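Dual function macrocyclase-peptidase POPB (Galerina marginata, PDB 5N4B) cleaves peptide bonds after prolyl residues and macrocyclises a 25-residue intermediate in the biosynthesis of the amanitin toxins. Local coordinates at residues Leu91-Tyr97 / Phe151-Gly155; Phe132-Leu138 / Arg175-Leu181; Gln364-Glu370 / Ile408-Gln414; Thr415-Leu419 / Ile430-Thr436. The protein carries 1 engineered substitution. All coordinates share one frame; numbering follows the deposited sequence.

Contact 1 of 4, residues Leu91-Tyr97 / Phe151-Gly155; sequences LDDGHWY and FSPDG
Leu91 meets Phe151 through one methyl. Leu91 CD1 sits over the middle of the phenyl face, 3.5 Å from the Phe151 ring centroid and 14° off its normal, a CH-pi contact. Phe151 in turn directs an edge at the face of Tyr97, with planes at 58°; Phe151 CZ lies 3.6 Å from Tyr97 CD2. Phe151 CG lies anti to the carbonyl carbon (chi1 -75°), which brings the ring to both partners. Leu91 CD1 also lies over the rim of the Tyr97 ring. A water accepts from Asp92 N at 2.9 Å and donates to Pro153 O at 2.8 Å. Asp92 OD2 and Pro153 O are unbonded neighbours, both acceptors. Lys413 and Arg411 take the carboxylate in salt bridges, and Arg411 also donates to Pro153 O.

The second shell fixes the Tyr97 ring. Tyr97 OH donates to the syn lone pair of Asp93 OD2 at 2.6 Å. Asp93 OD1 takes the backbone N of His95 from above the carboxylate plane, closing an Asx turn. Leu91 and Phe151 also pack on the bound peptide. The arrangement belongs to the beta-propeller, where turns between antiparallel strands of two neighbouring four-stranded sheets meet.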
# COMPACT_ATOMS: atom_id res chain seq x y z
N LEU A 91 9.65 -3.34 -24.62
CA LEU A 91 10.98 -3.86 -24.34
C LEU A 91 11.87 -3.66 -25.55
O LEU A 91 11.40 -3.44 -26.69
CB LEU A 91 10.92 -5.34 -23.93
CG LEU A 91 10.03 -5.62 -22.72
CD1 LEU A 91 10.24 -7.10 -22.30
CD2 LEU A 91 10.35 -4.68 -21.57
N ASP A 92 13.17 -3.88 -25.33
CA ASP A 92 14.16 -3.75 -26.39
C ASP A 92 14.07 -4.84 -27.44
O ASP A 92 14.80 -4.75 -28.44
CB ASP A 92 15.56 -3.65 -25.80
CG ASP A 92 15.86 -2.31 -25.19
OD1 ASP A 92 14.96 -1.51 -24.84
OD2 ASP A 92 17.09 -2.02 -25.11
N ASP A 93 13.24 -5.87 -27.26
CA ASP A 93 12.93 -6.79 -28.36
C ASP A 93 11.93 -6.26 -29.37
O ASP A 93 11.64 -6.97 -30.34
CB ASP A 93 12.49 -8.16 -27.81
CG ASP A 93 11.19 -8.11 -26.98
OD1 ASP A 93 10.58 -7.03 -26.85
OD2 ASP A 93 10.82 -9.20 -26.51
N GLY A 94 11.40 -5.05 -29.17
CA GLY A 94 10.42 -4.45 -30.03
C GLY A 94 9.00 -4.80 -29.68
O GLY A 94 8.08 -4.29 -30.34
N HIS A 95 8.78 -5.68 -28.70
CA HIS A 95 7.42 -6.09 -28.37
C HIS A 95 6.96 -5.40 -27.09
O HIS A 95 7.74 -4.93 -26.28
CB HIS A 95 7.38 -7.62 -28.23
CG HIS A 95 7.51 -8.33 -29.54
ND1 HIS A 95 6.45 -8.92 -30.18
CD2 HIS A 95 8.57 -8.43 -30.39
CE1 HIS A 95 6.86 -9.44 -31.33
NE2 HIS A 95 8.13 -9.14 -31.50
N TRP A 96 5.64 -5.35 -26.96
CA TRP A 96 4.96 -4.70 -25.87
C TRP A 96 4.36 -5.74 -24.93
O TRP A 96 3.78 -6.74 -25.37
CB TRP A 96 3.86 -3.81 -26.46
CG TRP A 96 4.30 -2.68 -27.28
CD1 TRP A 96 4.64 -2.72 -28.57
CD2 TRP A 96 4.43 -1.34 -26.86
NE1 TRP A 96 4.98 -1.46 -29.02
CE2 TRP A 96 4.85 -0.60 -27.97
CE3 TRP A 96 4.25 -0.68 -25.65
CZ2 TRP A 96 5.06 0.78 -27.90
CZ3 TRP A 96 4.49 0.69 -25.59
CH2 TRP A 96 4.86 1.39 -26.71
N TYR A 97 4.48 -5.48 -23.64
CA TYR A 97 4.06 -6.43 -22.61
C TYR A 97 3.14 -5.73 -21.62
O TYR A 97 3.40 -4.59 -21.23
CB TYR A 97 5.28 -6.97 -21.88
CG TYR A 97 6.22 -7.79 -22.70
CD1 TYR A 97 7.02 -7.20 -23.70
CD2 TYR A 97 6.32 -9.15 -22.50
CE1 TYR A 97 7.92 -7.98 -24.45
CE2 TYR A 97 7.22 -9.92 -23.23
CZ TYR A 97 8.00 -9.30 -24.21
OH TYR A 97 8.90 -10.08 -24.93
N PHE A 151 11.80 -6.86 -15.99
CA PHE A 151 12.55 -7.24 -17.19
C PHE A 151 13.90 -6.55 -17.19
O PHE A 151 14.06 -5.40 -16.76
CB PHE A 151 11.80 -6.79 -18.43
CG PHE A 151 10.60 -7.63 -18.78
CD1 PHE A 151 10.71 -8.85 -19.41
CD2 PHE A 151 9.35 -7.13 -18.50
CE1 PHE A 151 9.58 -9.58 -19.77
CE2 PHE A 151 8.22 -7.88 -18.90
CZ PHE A 151 8.37 -9.10 -19.51
N SER A 152 14.88 -7.23 -17.78
CA SER A 152 16.18 -6.63 -17.99
C SER A 152 16.10 -5.51 -19.03
O SER A 152 15.22 -5.52 -19.90
CB SER A 152 17.21 -7.66 -18.41
OG SER A 152 16.83 -8.31 -19.61
N PRO A 153 17.03 -4.55 -18.96
CA PRO A 153 17.00 -3.43 -19.90
C PRO A 153 17.09 -3.87 -21.34
O PRO A 153 16.48 -3.26 -22.21
CB PRO A 153 18.22 -2.61 -19.45
CG PRO A 153 18.47 -2.95 -18.09
CD PRO A 153 17.98 -4.35 -17.87
N ASP A 154 17.82 -4.95 -21.64
CA ASP A 154 17.94 -5.45 -23.01
C ASP A 154 16.77 -6.29 -23.45
O ASP A 154 16.76 -6.74 -24.61
CB ASP A 154 19.28 -6.16 -23.19
CG ASP A 154 19.41 -7.47 -22.46
OD1 ASP A 154 18.45 -7.90 -21.83
OD2 ASP A 154 20.52 -8.10 -22.57
N GLY A 155 15.80 -6.54 -22.57
CA GLY A 155 14.63 -7.28 -22.95
C GLY A 155 14.82 -8.76 -23.06
O GLY A 155 13.89 -9.44 -23.52
O HOH W 1 13.82 -4.11 -22.53

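Contact 2 of 4, residues Phe132-Leu138 / Arg175-Leu181; sequences FFDPNVL and RSTSSPL
The Phe132 ring has Ser176 O at its edge, close to the ring plane. Its CE1 also lies 3.5 Å from Thr177 O. The ring thus rests against the turn Ser176-Ser179. The Arg175 guanidinium carries Leu181 CB over the centre of one face, and the carbonyl of Ser179 lies at its edge. Phe133 runs beside Leu181, both pointing the same way, and its CE1 is 3.5 Å from Leu181 CD2. Arg175 CD reaches the same phenyl ring obliquely. These residues join two four-stranded sheets of the beta-propeller: strand 129-133 closes one, and strand 170-176 belongs to the next.

The backbones meet in a single beta bridge between Phe133 and Leu181. Leu181 N donates to Phe132 O at 2.8 Å, and Asp134 N donates to Leu181 O at 2.9 Å. A classic beta bulge puts Phe132 and Phe133 together opposite Leu110 of the neighbouring strand 109-113. Leu181 CG lies anti to the backbone N (chi1 -176°), which carries its branch toward the turn after strand 129-133. There Val137 CG2 slides past Leu181 CG at 3.7 Å, while Leu138 CD2 meets Leu181 CD2. Helix 183-188 packs on Val137 and Leu181.

Polar groups fix both loops. Asp134 OD1 accepts from Asn136 N and Asn136 ND2, making an Asx turn. Arg175 NH1 forms a salt bridge with Asp191. Arg175 NE and NH2 both grip Ser179 O; the NE bond is 2.8 Å long and lies in the guanidinium plane.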
# COMPACT_ATOMS: atom_id res chain seq x y z
N PHE A 132 2.75 -14.53 -21.97
CA PHE A 132 4.16 -14.68 -21.67
C PHE A 132 4.38 -15.29 -20.29
O PHE A 132 5.16 -16.24 -20.14
CB PHE A 132 4.96 -13.35 -21.80
CG PHE A 132 6.28 -13.41 -21.17
CD1 PHE A 132 7.20 -14.35 -21.58
CD2 PHE A 132 6.62 -12.64 -20.07
CE1 PHE A 132 8.38 -14.50 -20.93
CE2 PHE A 132 7.78 -12.78 -19.43
CZ PHE A 132 8.69 -13.68 -19.84
N PHE A 133 3.68 -14.80 -19.27
CA PHE A 133 3.95 -15.28 -17.92
C PHE A 133 2.65 -15.27 -17.14
O PHE A 133 2.09 -14.20 -16.85
CB PHE A 133 5.02 -14.42 -17.21
CG PHE A 133 5.41 -14.93 -15.86
CD1 PHE A 133 6.37 -15.92 -15.76
CD2 PHE A 133 4.82 -14.46 -14.71
CE1 PHE A 133 6.76 -16.43 -14.53
CE2 PHE A 133 5.25 -15.01 -13.47
CZ PHE A 133 6.19 -16.00 -13.43
N ASP A 134 2.16 -16.47 -16.82
CA ASP A 134 0.91 -16.65 -16.08
C ASP A 134 1.26 -17.05 -14.65
O ASP A 134 1.58 -18.22 -14.39
CB ASP A 134 0.04 -17.72 -16.74
CG ASP A 134 -1.28 -17.90 -16.04
OD1 ASP A 134 -1.44 -17.35 -14.94
OD2 ASP A 134 -2.16 -18.61 -16.60
N PRO A 135 1.24 -16.13 -13.68
CA PRO A 135 1.65 -16.52 -12.33
C PRO A 135 0.73 -17.54 -11.71
O PRO A 135 1.11 -18.18 -10.70
CB PRO A 135 1.64 -15.20 -11.57
CG PRO A 135 1.23 -14.18 -12.42
CD PRO A 135 0.85 -14.73 -13.77
N ASN A 136 -0.48 -17.72 -12.23
CA ASN A 136 -1.37 -18.69 -11.63
C ASN A 136 -0.83 -20.10 -11.78
O ASN A 136 -1.34 -21.00 -11.10
CB ASN A 136 -2.77 -18.57 -12.25
CG ASN A 136 -3.38 -17.20 -12.07
OD1 ASN A 136 -3.87 -16.86 -10.99
ND2 ASN A 136 -3.38 -16.41 -13.11
N VAL A 137 0.09 -20.35 -12.70
CA VAL A 137 0.61 -21.70 -12.83
C VAL A 137 1.89 -21.94 -12.05
O VAL A 137 2.48 -23.02 -12.16
CB VAL A 137 0.75 -22.13 -14.29
CG1 VAL A 137 -0.55 -21.94 -15.04
CG2 VAL A 137 1.83 -21.40 -14.96
N LEU A 138 2.32 -20.96 -11.25
CA LEU A 138 3.51 -21.18 -10.42
C LEU A 138 3.30 -22.37 -9.48
O LEU A 138 4.25 -23.09 -9.18
CB LEU A 138 3.86 -19.89 -9.66
CG LEU A 138 4.52 -18.83 -10.53
CD1 LEU A 138 4.45 -17.51 -9.78
CD2 LEU A 138 5.94 -19.18 -10.91
N ARG A 175 14.02 -16.03 -16.10
CA ARG A 175 13.75 -16.77 -17.32
C ARG A 175 13.95 -15.89 -18.55
O ARG A 175 13.82 -14.68 -18.51
CB ARG A 175 12.34 -17.41 -17.37
CG ARG A 175 11.24 -16.35 -17.50
CD ARG A 175 9.86 -16.89 -17.18
NE ARG A 175 9.53 -18.06 -17.97
CZ ARG A 175 9.48 -19.30 -17.51
NH1 ARG A 175 9.68 -19.63 -16.24
NH2 ARG A 175 9.24 -20.27 -18.37
N SER A 176 14.30 -16.54 -19.66
CA SER A 176 14.37 -15.85 -20.93
C SER A 176 13.00 -15.31 -21.32
O SER A 176 11.97 -15.98 -21.13
CB SER A 176 14.81 -16.85 -22.01
OG SER A 176 14.69 -16.21 -23.29
N THR A 177 12.97 -14.12 -21.91
CA THR A 177 11.74 -13.56 -22.44
C THR A 177 11.16 -14.36 -23.60
O THR A 177 10.01 -14.11 -23.99
CB THR A 177 11.91 -12.08 -22.79
OG1 THR A 177 12.95 -11.86 -23.78
CG2 THR A 177 12.25 -11.33 -21.54
N SER A 178 11.95 -15.25 -24.18
CA SER A 178 11.51 -16.14 -25.24
C SER A 178 10.96 -17.45 -24.71
O SER A 178 10.62 -18.32 -25.51
CB SER A 178 12.70 -16.46 -26.16
OG SER A 178 13.65 -17.25 -25.48
N SER A 179 10.87 -17.62 -23.39
CA SER A 179 10.41 -18.87 -22.77
C SER A 179 9.18 -18.58 -21.93
O SER A 179 9.30 -18.26 -20.73
CB SER A 179 11.52 -19.50 -21.93
OG SER A 179 11.11 -20.72 -21.34
N PRO A 180 7.99 -18.69 -22.50
CA PRO A 180 6.78 -18.38 -21.73
C PRO A 180 6.54 -19.39 -20.60
O PRO A 180 7.04 -20.53 -20.60
CB PRO A 180 5.65 -18.42 -22.76
CG PRO A 180 6.21 -18.88 -23.99
CD PRO A 180 7.70 -18.98 -23.91
N LEU A 181 5.81 -18.93 -19.58
CA LEU A 181 5.28 -19.80 -18.54
C LEU A 181 3.77 -19.70 -18.67
O LEU A 181 3.17 -18.68 -18.34
CB LEU A 181 5.70 -19.35 -17.13
CG LEU A 181 5.21 -20.32 -16.05
CD1 LEU A 181 6.03 -21.59 -16.12
CD2 LEU A 181 5.33 -19.66 -14.66

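Contact 3 of 4, residues Gln364-Glu370 / Ile408-Gln414; sequences QVNCANE and IANRQKQ
Gln364 grips the backbone of Ile408 with both ends of its amide. Its OE1 accepts from Ile408 N at 3.0 Å, and its NE2 donates to Ile408 O at 3.2 Å. The chain is extended (chi1 -171°, chi2 -175°), which lets the amide span the gap between the strands. Next to it, Asn366 ND2 donates to Asn410 OD1 at 2.9 Å, the two amide planes turned 28° apart. Asn410 ND2 passes the link on to Cys367 O at 2.9 Å, with that oxygen in its amide plane. Ile408 CG2 packs against Asn366 ND2, and Cys367 SG against the amide carbon of Gln412.

This is a blade-to-blade seam of the beta-propeller: strands 361-368 and 405-409 are the first strands of adjacent four-stranded sheets, and side-chain amides bridge them.

The far end is looser and wetter. Glu370 N donates to Gln412 O at 2.8 Å, and Gln412 NE2 points straight at Glu370 OE1 at 3.2 Å, in the amide plane; Gln412 OE1 is held by Thr319. The Glu370 carboxylate lies alongside exposed Lys413, a partner of Asp92. Two waters donate to Lys413 O; one also reaches Asn369 OD1, the other Glu370 OE2 at 2.7 Å.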
# COMPACT_ATOMS: atom_id res chain seq x y z
N GLN A 364 5.70 12.78 -8.06
CA GLN A 364 6.48 11.91 -8.94
C GLN A 364 7.10 12.75 -10.05
O GLN A 364 6.44 13.67 -10.57
CB GLN A 364 5.54 10.86 -9.56
CG GLN A 364 6.29 9.76 -10.32
CD GLN A 364 5.42 8.74 -11.05
OE1 GLN A 364 4.20 8.84 -11.12
NE2 GLN A 364 6.07 7.81 -11.69
N VAL A 365 8.32 12.41 -10.46
CA VAL A 365 8.97 13.03 -11.62
C VAL A 365 9.72 11.94 -12.35
O VAL A 365 10.56 11.26 -11.74
CB VAL A 365 9.96 14.16 -11.27
CG1 VAL A 365 10.54 14.77 -12.53
CG2 VAL A 365 9.31 15.28 -10.50
N ASN A 366 9.46 11.81 -13.66
CA ASN A 366 10.16 10.88 -14.54
C ASN A 366 10.81 11.64 -15.69
O ASN A 366 10.23 12.58 -16.23
CB ASN A 366 9.23 9.84 -15.13
CG ASN A 366 8.70 8.86 -14.12
OD1 ASN A 366 8.68 9.06 -12.89
ND2 ASN A 366 8.23 7.74 -14.64
N CYS A 367 12.01 11.25 -16.08
CA CYS A 367 12.59 11.78 -17.30
C CYS A 367 12.06 10.97 -18.47
O CYS A 367 12.01 9.73 -18.40
CB CYS A 367 14.10 11.64 -17.21
SG CYS A 367 15.03 12.26 -18.62
N ALA A 368 11.69 11.65 -19.53
CA ALA A 368 11.08 11.05 -20.71
C ALA A 368 11.73 11.59 -21.96
O ALA A 368 12.12 12.77 -22.06
CB ALA A 368 9.59 11.34 -20.77
N ASN A 369 11.83 10.73 -22.97
CA ASN A 369 12.38 11.13 -24.27
C ASN A 369 13.72 11.82 -24.08
O ASN A 369 13.99 12.88 -24.66
CB ASN A 369 11.41 12.00 -25.06
CG ASN A 369 11.84 12.23 -26.50
OD1 ASN A 369 12.49 11.37 -27.11
ND2 ASN A 369 11.45 13.39 -27.07
N GLU A 370 14.54 11.21 -23.23
CA GLU A 370 15.92 11.59 -22.93
C GLU A 370 16.11 12.89 -22.16
O GLU A 370 17.01 12.95 -21.32
CB GLU A 370 16.80 11.63 -24.17
CG GLU A 370 17.02 10.25 -24.84
CD GLU A 370 17.91 9.24 -24.06
OE1 GLU A 370 18.14 9.36 -22.84
OE2 GLU A 370 18.36 8.25 -24.70
N ILE A 408 2.92 7.88 -13.66
CA ILE A 408 3.64 7.89 -14.93
C ILE A 408 4.30 6.55 -15.09
O ILE A 408 4.88 6.04 -14.14
CB ILE A 408 4.71 8.99 -14.96
CG1 ILE A 408 4.18 10.34 -14.54
CG2 ILE A 408 5.35 9.07 -16.36
CD1 ILE A 408 5.27 11.29 -14.10
N ALA A 409 4.31 6.04 -16.31
CA ALA A 409 5.03 4.83 -16.69
C ALA A 409 5.80 5.10 -17.98
O ALA A 409 5.21 5.50 -19.00
CB ALA A 409 4.05 3.68 -16.93
N ASN A 410 7.09 4.85 -17.95
CA ASN A 410 7.90 5.10 -19.13
C ASN A 410 9.30 4.51 -18.96
O ASN A 410 9.71 4.08 -17.88
CB ASN A 410 7.99 6.59 -19.47
CG ASN A 410 8.97 7.33 -18.62
OD1 ASN A 410 8.97 7.23 -17.40
ND2 ASN A 410 9.84 8.06 -19.27
N ARG A 411 10.03 4.58 -20.07
CA ARG A 411 11.46 4.33 -20.12
C ARG A 411 12.08 5.56 -20.75
O ARG A 411 11.72 5.95 -21.86
CB ARG A 411 11.77 3.05 -20.93
CG ARG A 411 11.09 1.81 -20.34
CD ARG A 411 11.43 0.55 -21.16
NE ARG A 411 12.83 0.21 -21.00
CZ ARG A 411 13.52 -0.51 -21.85
NH1 ARG A 411 12.96 -1.01 -22.93
NH2 ARG A 411 14.81 -0.71 -21.63
N GLN A 412 13.05 6.13 -20.04
CA GLN A 412 13.66 7.41 -20.41
C GLN A 412 14.10 7.50 -21.87
O GLN A 412 13.93 8.53 -22.52
CB GLN A 412 14.86 7.70 -19.50
CG GLN A 412 15.60 8.96 -19.91
CD GLN A 412 16.79 9.17 -19.01
OE1 GLN A 412 16.66 9.16 -17.78
NE2 GLN A 412 17.96 9.37 -19.62
N LYS A 413 14.71 6.45 -22.40
CA LYS A 413 15.25 6.53 -23.75
C LYS A 413 14.19 6.56 -24.85
O LYS A 413 14.52 6.86 -26.00
CB LYS A 413 16.25 5.41 -23.99
CG LYS A 413 15.63 4.03 -24.16
CD LYS A 413 16.70 2.96 -24.22
CE LYS A 413 16.11 1.57 -24.30
NZ LYS A 413 17.25 0.58 -24.31
N GLN A 414 12.95 6.22 -24.54
CA GLN A 414 11.92 6.06 -25.53
C GLN A 414 11.21 7.37 -25.82
O GLN A 414 11.28 8.33 -25.04
CB GLN A 414 10.92 4.97 -25.07
CG GLN A 414 11.58 3.63 -24.98
CD GLN A 414 10.68 2.53 -24.47
OE1 GLN A 414 9.70 2.74 -23.80
NE2 GLN A 414 11.09 1.30 -24.76
O HOH W 2 7.91 5.31 -12.95
O HOH W 3 10.12 8.22 -22.22
O HOH W 4 14.30 9.44 -27.19
O HOH W 5 17.10 7.30 -26.84

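Contact 4 of 4, residues Thr415-Leu419 / Ile430-Thr436; sequences THFFL and IARYDFT
Backbone hydrogen bonds pair Phe417 with Tyr433 and Leu419 with Ala431, two bonds to each pair. The straightest runs from Tyr433 N to Phe417 O, 2.9 Å at 173°. Phe435 N adds a fifth, to Thr415 O. Phe418 with Arg432 is the non-hydrogen-bonded pair between these two; His416 with Asp434 is the next, toward Thr415. A CA-H...O contact joins His416 CA to Tyr433 O at 3.0 Å.

Aromatic rings pack on the face that carries Phe417 and Tyr433. Tyr433 CB lies over the Phe417 ring, 3.5 Å from its centroid. The Phe417 and Tyr433 rings are nearly parallel, at 11°, but slid apart and barely overlap. Phe417 CG stands between its backbone N and carbonyl carbon (chi1 60°), which swings the ring over its partner strand. Phe435 CE2 comes to the edge of the Phe417 ring, 3.8 Å from Phe417 CE2. On the face of His416 and Phe418, Phe418 CE1 rests on the aliphatic part of Arg432.

Polar side chains close the end of the pair. Asp434 OD1 accepts from Thr436 N and Thr436 OG1, both from the same face of the carboxylate, in an Asx turn. A water donates to Asp434 OD1 at 2.7 Å and also bonds to Thr415 OG1. Arg432 NH1 forms a salt bridge with Asp434 OD2 at 3.4 Å.

This is an antiparallel beta hairpin, the two middle strands of a beta-propeller blade.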
# COMPACT_ATOMS: atom_id res chain seq x y z
N THR A 415 10.50 7.39 -26.95
CA THR A 415 9.85 8.60 -27.43
C THR A 415 8.39 8.72 -27.01
O THR A 415 7.66 9.50 -27.62
CB THR A 415 9.90 8.68 -28.94
OG1 THR A 415 9.29 7.50 -29.49
CG2 THR A 415 11.38 8.81 -29.41
N HIS A 416 7.96 7.97 -26.01
CA HIS A 416 6.59 8.02 -25.49
C HIS A 416 6.66 7.86 -23.98
O HIS A 416 7.63 7.42 -23.40
CB HIS A 416 5.69 6.92 -26.08
CG HIS A 416 6.07 5.56 -25.66
ND1 HIS A 416 7.01 4.80 -26.33
CD2 HIS A 416 5.70 4.84 -24.57
CE1 HIS A 416 7.19 3.67 -25.67
NE2 HIS A 416 6.41 3.67 -24.60
N PHE A 417 5.55 8.20 -23.34
CA PHE A 417 5.27 7.80 -21.98
C PHE A 417 3.78 7.54 -21.84
O PHE A 417 2.97 7.96 -22.68
CB PHE A 417 5.76 8.81 -20.93
CG PHE A 417 5.17 10.19 -21.03
CD1 PHE A 417 4.02 10.50 -20.34
CD2 PHE A 417 5.81 11.19 -21.76
CE1 PHE A 417 3.51 11.82 -20.42
CE2 PHE A 417 5.29 12.47 -21.84
CZ PHE A 417 4.14 12.77 -21.17
N PHE A 418 3.41 6.87 -20.74
CA PHE A 418 2.03 6.64 -20.39
C PHE A 418 1.69 7.26 -19.05
O PHE A 418 2.54 7.50 -18.18
CB PHE A 418 1.70 5.13 -20.28
CG PHE A 418 1.89 4.40 -21.53
CD1 PHE A 418 0.96 4.49 -22.56
CD2 PHE A 418 3.03 3.63 -21.73
CE1 PHE A 418 1.17 3.85 -23.75
CE2 PHE A 418 3.21 2.95 -22.95
CZ PHE A 418 2.31 3.10 -23.93
N LEU A 419 0.40 7.55 -18.90
CA LEU A 419 -0.21 7.92 -17.62
C LEU A 419 -1.30 6.91 -17.30
O LEU A 419 -2.12 6.56 -18.17
CB LEU A 419 -0.83 9.31 -17.65
CG LEU A 419 0.05 10.44 -18.10
CD1 LEU A 419 -0.80 11.73 -18.25
CD2 LEU A 419 1.18 10.65 -17.18
N ILE A 430 -5.72 4.65 -19.50
CA ILE A 430 -4.31 4.68 -19.85
C ILE A 430 -4.17 5.67 -20.98
O ILE A 430 -4.74 5.47 -22.06
CB ILE A 430 -3.78 3.29 -20.25
CG1 ILE A 430 -4.00 2.25 -19.13
CG2 ILE A 430 -2.32 3.39 -20.66
CD1 ILE A 430 -4.05 0.86 -19.53
N ALA A 431 -3.44 6.76 -20.73
CA ALA A 431 -3.17 7.78 -21.73
C ALA A 431 -1.74 7.65 -22.21
O ALA A 431 -0.87 7.15 -21.51
CB ALA A 431 -3.37 9.17 -21.15
N ARG A 432 -1.52 8.07 -23.46
CA ARG A 432 -0.23 7.99 -24.13
C ARG A 432 0.16 9.36 -24.63
O ARG A 432 -0.65 10.06 -25.23
CB ARG A 432 -0.28 7.02 -25.31
CG ARG A 432 1.04 6.84 -26.05
CD ARG A 432 1.01 5.65 -27.05
NE ARG A 432 0.03 5.93 -28.08
CZ ARG A 432 0.32 6.31 -29.33
NH1 ARG A 432 1.57 6.40 -29.78
NH2 ARG A 432 -0.69 6.58 -30.14
N TYR A 433 1.44 9.68 -24.45
CA TYR A 433 2.04 10.88 -25.02
C TYR A 433 3.14 10.41 -25.96
O TYR A 433 4.08 9.73 -25.54
CB TYR A 433 2.60 11.79 -23.94
CG TYR A 433 3.05 13.15 -24.46
CD1 TYR A 433 4.30 13.31 -25.04
CD2 TYR A 433 2.21 14.25 -24.40
CE1 TYR A 433 4.72 14.52 -25.55
CE2 TYR A 433 2.64 15.49 -24.91
CZ TYR A 433 3.88 15.60 -25.46
OH TYR A 433 4.28 16.81 -25.96
N ASP A 434 3.03 10.80 -27.24
CA ASP A 434 3.95 10.36 -28.29
C ASP A 434 4.69 11.57 -28.83
O ASP A 434 4.10 12.38 -29.56
CB ASP A 434 3.14 9.67 -29.39
CG ASP A 434 3.98 9.24 -30.58
OD1 ASP A 434 5.21 9.38 -30.54
OD2 ASP A 434 3.34 8.74 -31.55
N PHE A 435 5.99 11.69 -28.49
CA PHE A 435 6.78 12.85 -28.91
C PHE A 435 6.98 12.88 -30.42
O PHE A 435 7.31 13.93 -30.95
CB PHE A 435 8.14 12.87 -28.24
CG PHE A 435 8.16 13.33 -26.81
CD1 PHE A 435 8.31 14.65 -26.50
CD2 PHE A 435 7.98 12.41 -25.79
CE1 PHE A 435 8.34 15.07 -25.16
CE2 PHE A 435 7.98 12.81 -24.45
CZ PHE A 435 8.18 14.15 -24.15
N THR A 436 6.82 11.75 -31.12
CA THR A 436 7.02 11.72 -32.56
C THR A 436 5.82 12.23 -33.35
O THR A 436 5.94 12.46 -34.56
CB THR A 436 7.38 10.32 -33.09
OG1 THR A 436 6.25 9.47 -33.11
CG2 THR A 436 8.46 9.65 -32.30
O HOH W 6 6.56 7.17 -29.69

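All four contacts lie in the beta-propeller, away from the catalytic residues Asp662 and His699 and from Ala578, the engineered replacement in the charge relay. Contacts 3 and 4 are closest, with centres about 9 Å apart; Ala409 O and Phe418 N join them at 2.9 Å within one sheet. Contact 1 links to contact 3 through Asp92 OD1 and Arg411 NH1, 2.8 Å apart, and to contact 4 where the Trp96 ring packs on His416 (Trp96 CH2 to His416 CE1, 3.4 Å). It touches contact 2 through Gly155 O and Thr177 OG1, 2.6 Å apart. Contacts 2 and 4 do not touch; their nearest atoms are about 16 Å apart. Contacts 1, 3 and 4 each touch the bound peptide.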